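Local coordinates for protein minor fimbrium subunit Mfa5 (PDB 6TO1) that serves as an accessory tip subunit of the minor fimbriae, type V pili that mediate biofilm formation and adhesion to host cells and other bacteria, at residues Leu370-Leu375 with Phe385-Pro390; His359-Asp364 with Ala395-Ile400; Gly211-Ala216 with Lys228-Met233. One frame throughout, in Å; residues are numbered along the deposited sequence.

Contact 1: Leu370-Leu375 with Phe385-Pro390. With PO4 (phosphate ion), chain D.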
# COMPACT_ATOMS: atom_id res chain seq x y z
N LEU A 370 -13.15 -15.64 40.20
CA LEU A 370 -14.36 -14.95 39.75
C LEU A 370 -13.99 -13.69 38.97
O LEU A 370 -14.57 -13.40 37.91
CB LEU A 370 -15.24 -14.56 40.94
CG LEU A 370 -16.41 -13.62 40.70
CD1 LEU A 370 -17.36 -14.20 39.67
CD2 LEU A 370 -17.13 -13.33 41.98
N ALA A 371 -13.04 -12.93 39.49
CA ALA A 371 -12.66 -11.68 38.85
C ALA A 371 -11.98 -11.92 37.52
O ALA A 371 -12.33 -11.30 36.51
CB ALA A 371 -11.73 -10.88 39.76
N ASN A 372 -10.95 -12.77 37.51
CA ASN A 372 -10.21 -12.98 36.27
C ASN A 372 -11.09 -13.64 35.21
O ASN A 372 -11.03 -13.28 34.02
CB ASN A 372 -8.97 -13.83 36.54
CG ASN A 372 -7.91 -13.07 37.32
OD1 ASN A 372 -8.08 -11.90 37.63
ND2 ASN A 372 -6.81 -13.75 37.64
N ASN A 373 -11.89 -14.63 35.61
CA ASN A 373 -12.74 -15.34 34.66
C ASN A 373 -13.85 -14.45 34.15
O ASN A 373 -14.24 -14.56 32.98
CB ASN A 373 -13.28 -16.62 35.29
CG ASN A 373 -12.18 -17.65 35.51
OD1 ASN A 373 -11.02 -17.39 35.18
ND2 ASN A 373 -12.54 -18.80 36.05
N SER A 374 -14.40 -13.57 35.00
CA SER A 374 -15.35 -12.57 34.51
C SER A 374 -14.70 -11.69 33.44
O SER A 374 -15.30 -11.44 32.39
CB SER A 374 -15.89 -11.73 35.66
OG SER A 374 -16.76 -12.49 36.44
N LEU A 375 -13.48 -11.21 33.70
CA LEU A 375 -12.79 -10.39 32.71
C LEU A 375 -12.43 -11.18 31.45
O LEU A 375 -12.44 -10.63 30.35
CB LEU A 375 -11.54 -9.75 33.33
CG LEU A 375 -11.86 -8.67 34.39
CD1 LEU A 375 -10.55 -8.27 35.06
CD2 LEU A 375 -12.52 -7.47 33.78
N PHE A 385 -7.57 -11.12 27.30
CA PHE A 385 -7.41 -10.82 28.71
C PHE A 385 -5.97 -11.09 29.12
O PHE A 385 -5.36 -12.07 28.67
CB PHE A 385 -8.34 -11.70 29.57
CG PHE A 385 -7.97 -11.74 31.01
CD1 PHE A 385 -8.34 -10.72 31.86
CD2 PHE A 385 -7.23 -12.80 31.52
CE1 PHE A 385 -8.00 -10.76 33.20
CE2 PHE A 385 -6.87 -12.82 32.86
CZ PHE A 385 -7.27 -11.81 33.70
N PHE A 386 -5.43 -10.24 29.99
CA PHE A 386 -4.20 -10.59 30.68
C PHE A 386 -4.15 -9.94 32.05
O PHE A 386 -4.82 -8.94 32.31
CB PHE A 386 -2.95 -10.24 29.83
CG PHE A 386 -2.79 -8.78 29.48
CD1 PHE A 386 -2.17 -7.91 30.36
CD2 PHE A 386 -3.22 -8.29 28.25
CE1 PHE A 386 -2.00 -6.58 30.04
CE2 PHE A 386 -3.05 -6.95 27.93
CZ PHE A 386 -2.42 -6.11 28.82
N THR A 387 -3.41 -10.57 32.96
CA THR A 387 -3.21 -10.00 34.28
C THR A 387 -2.16 -8.90 34.19
O THR A 387 -1.25 -8.95 33.37
CB THR A 387 -2.76 -11.06 35.28
OG1 THR A 387 -1.57 -11.68 34.78
CG2 THR A 387 -3.84 -12.11 35.48
N ALA A 388 -2.28 -7.91 35.07
CA ALA A 388 -1.43 -6.73 35.02
C ALA A 388 -0.08 -6.99 35.71
O ALA A 388 0.32 -6.28 36.63
CB ALA A 388 -2.15 -5.56 35.67
N THR A 389 0.62 -8.01 35.22
CA THR A 389 1.99 -8.21 35.67
C THR A 389 2.91 -7.22 34.97
O THR A 389 2.63 -6.80 33.85
CB THR A 389 2.48 -9.62 35.37
OG1 THR A 389 2.64 -9.77 33.95
CG2 THR A 389 1.51 -10.66 35.89
N PRO A 390 4.03 -6.86 35.61
CA PRO A 390 4.96 -5.94 34.92
C PRO A 390 5.27 -6.37 33.50
O PRO A 390 5.22 -5.53 32.59
CB PRO A 390 6.20 -5.97 35.82
CG PRO A 390 5.61 -6.19 37.21
CD PRO A 390 4.43 -7.14 37.00
P PO4 D . -7.52 -17.64 36.46
O1 PO4 D . -6.65 -16.61 35.77
O2 PO4 D . -8.55 -18.18 35.49
O3 PO4 D . -6.70 -18.82 36.92
O4 PO4 D . -8.23 -17.02 37.64
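The Phe385 ring meets two residues of helix 369-378, with the carbonyl O of Asn372 lying 4.0 Å above one face and displaced toward the rim. At the far end of the ring, CZ of Phe385 sits 3.9 Å from CB of Asn372, whose amide plane is turned 47° from the ring. Leu375 approaches obliquely with its CB, 3.7 Å from Phe385 CD1, and its CD1 also reaches CE1 of the ring. The contact belongs to a beta-alpha-beta unit of the von Willebrand factor A fold, in which helix 369-378 links strand 357-362 to strand 385-387 at one edge of the sheet. With CG anti to the backbone N (chi1 163°), Phe385 carries its ring from the strand to the flank of the helix. Thr387 adds a lighter touch, its CG2 lying 4.0 Å from ND2 of Asn372. That ND2 gives a weak hydrogen bond of 3.4 Å to O1 of a phosphate ion that probably came from the crystallisation solution and that Lys376 also binds. Within the helix, N and OG of Ser374 grip the O of Leu370 from opposite faces of its carbonyl plane. The Ser374 OG to Leu370 O bond measures 2.8 Å.

Contact 2: His359-Asp364 with Ala395-Ile400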
# COMPACT_ATOMS: atom_id res chain seq x y z
N HIS A 359 -10.58 -5.70 25.01
CA HIS A 359 -9.43 -6.14 25.78
C HIS A 359 -9.70 -5.90 27.26
O HIS A 359 -10.23 -4.85 27.64
CB HIS A 359 -8.18 -5.35 25.41
CG HIS A 359 -7.97 -5.20 23.95
ND1 HIS A 359 -7.04 -5.95 23.26
CD2 HIS A 359 -8.55 -4.38 23.04
CE1 HIS A 359 -7.07 -5.60 21.98
NE2 HIS A 359 -7.97 -4.65 21.82
N THR A 360 -9.33 -6.85 28.10
CA THR A 360 -9.48 -6.65 29.53
C THR A 360 -8.15 -6.93 30.21
O THR A 360 -7.40 -7.82 29.81
CB THR A 360 -10.58 -7.53 30.16
OG1 THR A 360 -10.28 -8.90 29.88
CG2 THR A 360 -11.93 -7.19 29.59
N ILE A 361 -7.88 -6.18 31.26
CA ILE A 361 -6.62 -6.27 31.99
C ILE A 361 -6.99 -6.36 33.46
O ILE A 361 -7.67 -5.48 33.99
CB ILE A 361 -5.73 -5.04 31.73
CG1 ILE A 361 -5.50 -4.89 30.23
CG2 ILE A 361 -4.44 -5.18 32.49
CD1 ILE A 361 -4.75 -3.61 29.88
N GLY A 362 -6.54 -7.43 34.13
CA GLY A 362 -6.95 -7.70 35.49
C GLY A 362 -5.89 -7.26 36.47
O GLY A 362 -4.77 -7.78 36.46
N TYR A 363 -6.24 -6.30 37.33
CA TYR A 363 -5.28 -5.72 38.26
C TYR A 363 -5.26 -6.36 39.65
O TYR A 363 -4.47 -5.95 40.50
CB TYR A 363 -5.54 -4.20 38.36
CG TYR A 363 -5.03 -3.48 37.13
CD1 TYR A 363 -3.82 -2.79 37.16
CD2 TYR A 363 -5.72 -3.54 35.93
CE1 TYR A 363 -3.36 -2.15 36.04
CE2 TYR A 363 -5.25 -2.92 34.81
CZ TYR A 363 -4.07 -2.22 34.86
OH TYR A 363 -3.61 -1.62 33.73
N ASP A 364 -6.09 -7.37 39.89
CA ASP A 364 -5.99 -8.20 41.10
C ASP A 364 -4.99 -9.32 40.77
O ASP A 364 -5.29 -10.22 39.98
CB ASP A 364 -7.35 -8.78 41.48
CG ASP A 364 -7.32 -9.59 42.77
OD1 ASP A 364 -6.23 -10.01 43.20
OD2 ASP A 364 -8.40 -9.78 43.36
N ALA A 395 4.53 -5.23 27.53
CA ALA A 395 4.41 -5.73 26.17
C ALA A 395 3.12 -5.31 25.47
O ALA A 395 3.02 -5.48 24.25
CB ALA A 395 4.50 -7.26 26.17
N ALA A 396 2.16 -4.73 26.17
CA ALA A 396 0.82 -4.62 25.61
C ALA A 396 0.68 -3.44 24.64
O ALA A 396 1.25 -2.36 24.85
CB ALA A 396 -0.21 -4.46 26.73
N PHE A 397 -0.15 -3.64 23.61
CA PHE A 397 -0.61 -2.58 22.69
C PHE A 397 0.54 -1.98 21.89
O PHE A 397 0.61 -0.77 21.68
CB PHE A 397 -1.40 -1.48 23.44
CG PHE A 397 -2.54 -2.04 24.24
CD1 PHE A 397 -3.58 -2.69 23.60
CD2 PHE A 397 -2.54 -1.99 25.61
CE1 PHE A 397 -4.59 -3.26 24.31
CE2 PHE A 397 -3.56 -2.57 26.34
CZ PHE A 397 -4.57 -3.21 25.68
N ASP A 398 1.44 -2.85 21.42
CA ASP A 398 2.64 -2.37 20.73
C ASP A 398 2.31 -1.76 19.37
O ASP A 398 2.89 -0.74 18.99
CB ASP A 398 3.63 -3.52 20.55
CG ASP A 398 4.62 -3.63 21.70
OD1 ASP A 398 4.70 -2.69 22.52
OD2 ASP A 398 5.33 -4.66 21.77
N ASN A 399 1.40 -2.38 18.61
CA ASN A 399 1.04 -1.88 17.28
C ASN A 399 -0.48 -1.91 17.15
O ASN A 399 -1.05 -2.80 16.52
CB ASN A 399 1.70 -2.70 16.19
CG ASN A 399 3.19 -2.53 16.17
OD1 ASN A 399 3.92 -3.36 16.73
ND2 ASN A 399 3.67 -1.45 15.55
N ILE A 400 -1.14 -0.93 17.77
CA ILE A 400 -2.59 -0.91 17.69
C ILE A 400 -3.04 -0.56 16.28
O ILE A 400 -4.13 -0.95 15.86
CB ILE A 400 -3.17 0.05 18.73
CG1 ILE A 400 -4.66 -0.25 18.92
CG2 ILE A 400 -2.98 1.49 18.33
CD1 ILE A 400 -4.92 -1.60 19.63
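Phe397 and His359 form a T-shaped aromatic pair, with ring centroids 5.3 Å apart and planes at 76°. The phenyl ring supplies the edge: CE1 of Phe397 stands over one face of the imidazole, off-centre toward the rim, and comes within 3.8 Å of ND1 of His359. Apolar packing occupies another part of the same rim, where CE2 of Phe397 touches CD1 of Ile361 at 3.9 Å, the methyl lying in the plane of the phenyl ring. Ile361 reaches it because CD1 ends an extended branch (chi2 173°) whose CG1 is anti to the carbonyl carbon. The outer end of the phenyl ring is thus wedged between alternate residues of one strand. No hydrogen bond joins the two segments; the polar end of His359 is instead held from the next strand, NE2 pairing with ND1 of His229. Phe397 itself has a left-handed backbone conformation within the loop after helix 390-395. That loop packs against the sheet of the von Willebrand factor A fold: Phe397 also touches Ile231 of strand 227-234 and meets Phe156 of helix 143-160 edge-to-face, filling a corner between that helix and strand 357-362.

Contact 3: Gly211-Ala216 with Lys228-Met233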
# COMPACT_ATOMS: atom_id res chain seq x y z
N GLY A 211 -21.63 0.11 33.63
CA GLY A 211 -21.77 1.53 33.30
C GLY A 211 -20.57 2.09 32.57
O GLY A 211 -20.71 2.88 31.62
N GLY A 212 -19.36 1.69 32.99
CA GLY A 212 -18.18 2.07 32.24
C GLY A 212 -18.23 1.58 30.81
O GLY A 212 -17.93 2.32 29.88
N LEU A 213 -18.64 0.33 30.61
CA LEU A 213 -18.72 -0.21 29.26
C LEU A 213 -19.82 0.46 28.45
O LEU A 213 -19.66 0.68 27.24
CB LEU A 213 -18.93 -1.72 29.32
CG LEU A 213 -17.77 -2.52 29.85
CD1 LEU A 213 -18.14 -3.96 30.10
CD2 LEU A 213 -16.56 -2.46 28.87
N LYS A 214 -20.96 0.78 29.08
CA LYS A 214 -22.03 1.47 28.37
C LYS A 214 -21.58 2.85 27.90
O LYS A 214 -21.85 3.23 26.76
CB LYS A 214 -23.26 1.59 29.27
CG LYS A 214 -24.36 2.49 28.71
CD LYS A 214 -24.95 1.97 27.41
CE LYS A 214 -26.03 2.93 26.87
NZ LYS A 214 -26.72 2.39 25.65
N MET A 215 -20.87 3.59 28.74
CA MET A 215 -20.36 4.88 28.29
C MET A 215 -19.37 4.72 27.13
O MET A 215 -19.38 5.52 26.18
CB MET A 215 -19.71 5.62 29.45
CG MET A 215 -19.26 7.01 29.03
SD MET A 215 -18.64 7.95 30.40
CE MET A 215 -20.21 8.58 31.03
N ALA A 216 -18.51 3.71 27.20
CA ALA A 216 -17.63 3.40 26.09
C ALA A 216 -18.41 3.10 24.81
O ALA A 216 -18.01 3.53 23.72
CB ALA A 216 -16.74 2.21 26.47
N LYS A 228 -12.00 -0.73 15.97
CA LYS A 228 -12.60 -0.10 17.14
C LYS A 228 -12.33 -0.99 18.34
O LYS A 228 -12.75 -2.16 18.36
CB LYS A 228 -14.10 0.12 16.93
CG LYS A 228 -14.46 1.08 15.82
CD LYS A 228 -15.96 1.13 15.55
CE LYS A 228 -16.27 1.88 14.26
NZ LYS A 228 -17.69 1.70 13.85
N HIS A 229 -11.61 -0.45 19.32
CA HIS A 229 -11.19 -1.19 20.50
C HIS A 229 -11.69 -0.54 21.78
O HIS A 229 -11.66 0.68 21.92
CB HIS A 229 -9.65 -1.27 20.62
CG HIS A 229 -8.97 -1.91 19.45
ND1 HIS A 229 -8.57 -3.22 19.46
CD2 HIS A 229 -8.61 -1.41 18.25
CE1 HIS A 229 -7.96 -3.50 18.32
NE2 HIS A 229 -7.99 -2.42 17.56
N ILE A 230 -12.13 -1.37 22.73
CA ILE A 230 -12.37 -0.96 24.11
C ILE A 230 -11.38 -1.70 24.98
O ILE A 230 -11.26 -2.93 24.88
CB ILE A 230 -13.81 -1.24 24.55
CG1 ILE A 230 -14.77 -0.43 23.68
CG2 ILE A 230 -13.99 -0.99 26.04
CD1 ILE A 230 -16.25 -0.81 23.87
N ILE A 231 -10.66 -0.96 25.83
CA ILE A 231 -9.72 -1.54 26.78
C ILE A 231 -10.26 -1.31 28.19
O ILE A 231 -10.32 -0.16 28.65
CB ILE A 231 -8.31 -0.93 26.64
CG1 ILE A 231 -7.75 -1.15 25.24
CG2 ILE A 231 -7.37 -1.48 27.74
CD1 ILE A 231 -6.56 -0.18 24.91
N LEU A 232 -10.58 -2.39 28.91
CA LEU A 232 -11.08 -2.30 30.27
C LEU A 232 -9.99 -2.69 31.24
O LEU A 232 -9.44 -3.78 31.16
CB LEU A 232 -12.30 -3.21 30.46
CG LEU A 232 -12.90 -3.32 31.84
CD1 LEU A 232 -13.49 -2.01 32.33
CD2 LEU A 232 -13.96 -4.46 31.82
N MET A 233 -9.70 -1.80 32.18
CA MET A 233 -8.67 -1.98 33.19
C MET A 233 -9.37 -2.03 34.54
O MET A 233 -9.87 -1.01 35.02
CB MET A 233 -7.66 -0.82 33.12
CG MET A 233 -6.86 -0.85 31.83
SD MET A 233 -6.25 0.75 31.24
CE MET A 233 -5.25 1.24 32.64
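Ile230 opens the contact on strand 227-234, sending its two branches to different residues of helix 209-220. CG1 is anti to the carbonyl carbon and the chain beyond it is extended (chi2 170°), which brings CD1 to 4.0 Å from CB of Ala216. The other branch, CG2, meets CD2 of Leu213 at 4.1 Å, the two side chains crossing at a slant. Backbones come nearest here as well, the CA atoms of Ile230 and Ala216 being 7.1 Å apart. Ala216, with a single methyl to accommodate, also rests on Val129 and Val131 of the adjoining strand 126-133, while Ile230 extends the packing to Ala351 of helix 340-353. Ile231 points to the other side of the sheet, where it packs on Val128 of strand 126-133. Leu232 returns to the helix side: its CD2 lies 4.4 Å from CD2 of Leu213, a looser touch than those of Ile230. Leu213 therefore spans two successive inward residues of the strand with one methyl. Helix and strand run nearly antiparallel, at 159° with axes 10.0 Å apart, as expected where a helix covers a central strand of the alpha/beta von Willebrand factor A domain. The magnesium ion, bound by Ser135, Ser137 and Thr207 in the manner of a metal-ion-dependent adhesion site, is about 11 Å from the Leu232 side chain; Thr207 lies just ahead of the helix. All four touching residues are buried and purely aliphatic, and no hydrogen bond or charge pair crosses between the segments. Cohesion between them therefore probably comes from methyl packing and exclusion of water, and the fit of the branched side chains, not directional bonds, would help set how the helix lies on the strand.

All three contacts use one mixed six-stranded sheet, on its neighbouring strands 227-234, 357-362 and 385-387. Contact 3 closes first along the chain; contact 1 comes later and falls wholly between the two segments of contact 2. The centres of contacts 1 and 2 lie about 10 Å apart. Those of contacts 2 and 3 are about 13 Å apart, and those of contacts 1 and 3 about 16 Å. Contacts 1 and 3 meet where CD2 of Leu375 packs on CD2 of Leu232. Helices 209-220 and 369-378 on one side, and helix 143-160 with the 395-400 loop on the other, thus enclose this part of the sheet of the magnesium-binding von Willebrand factor A domain.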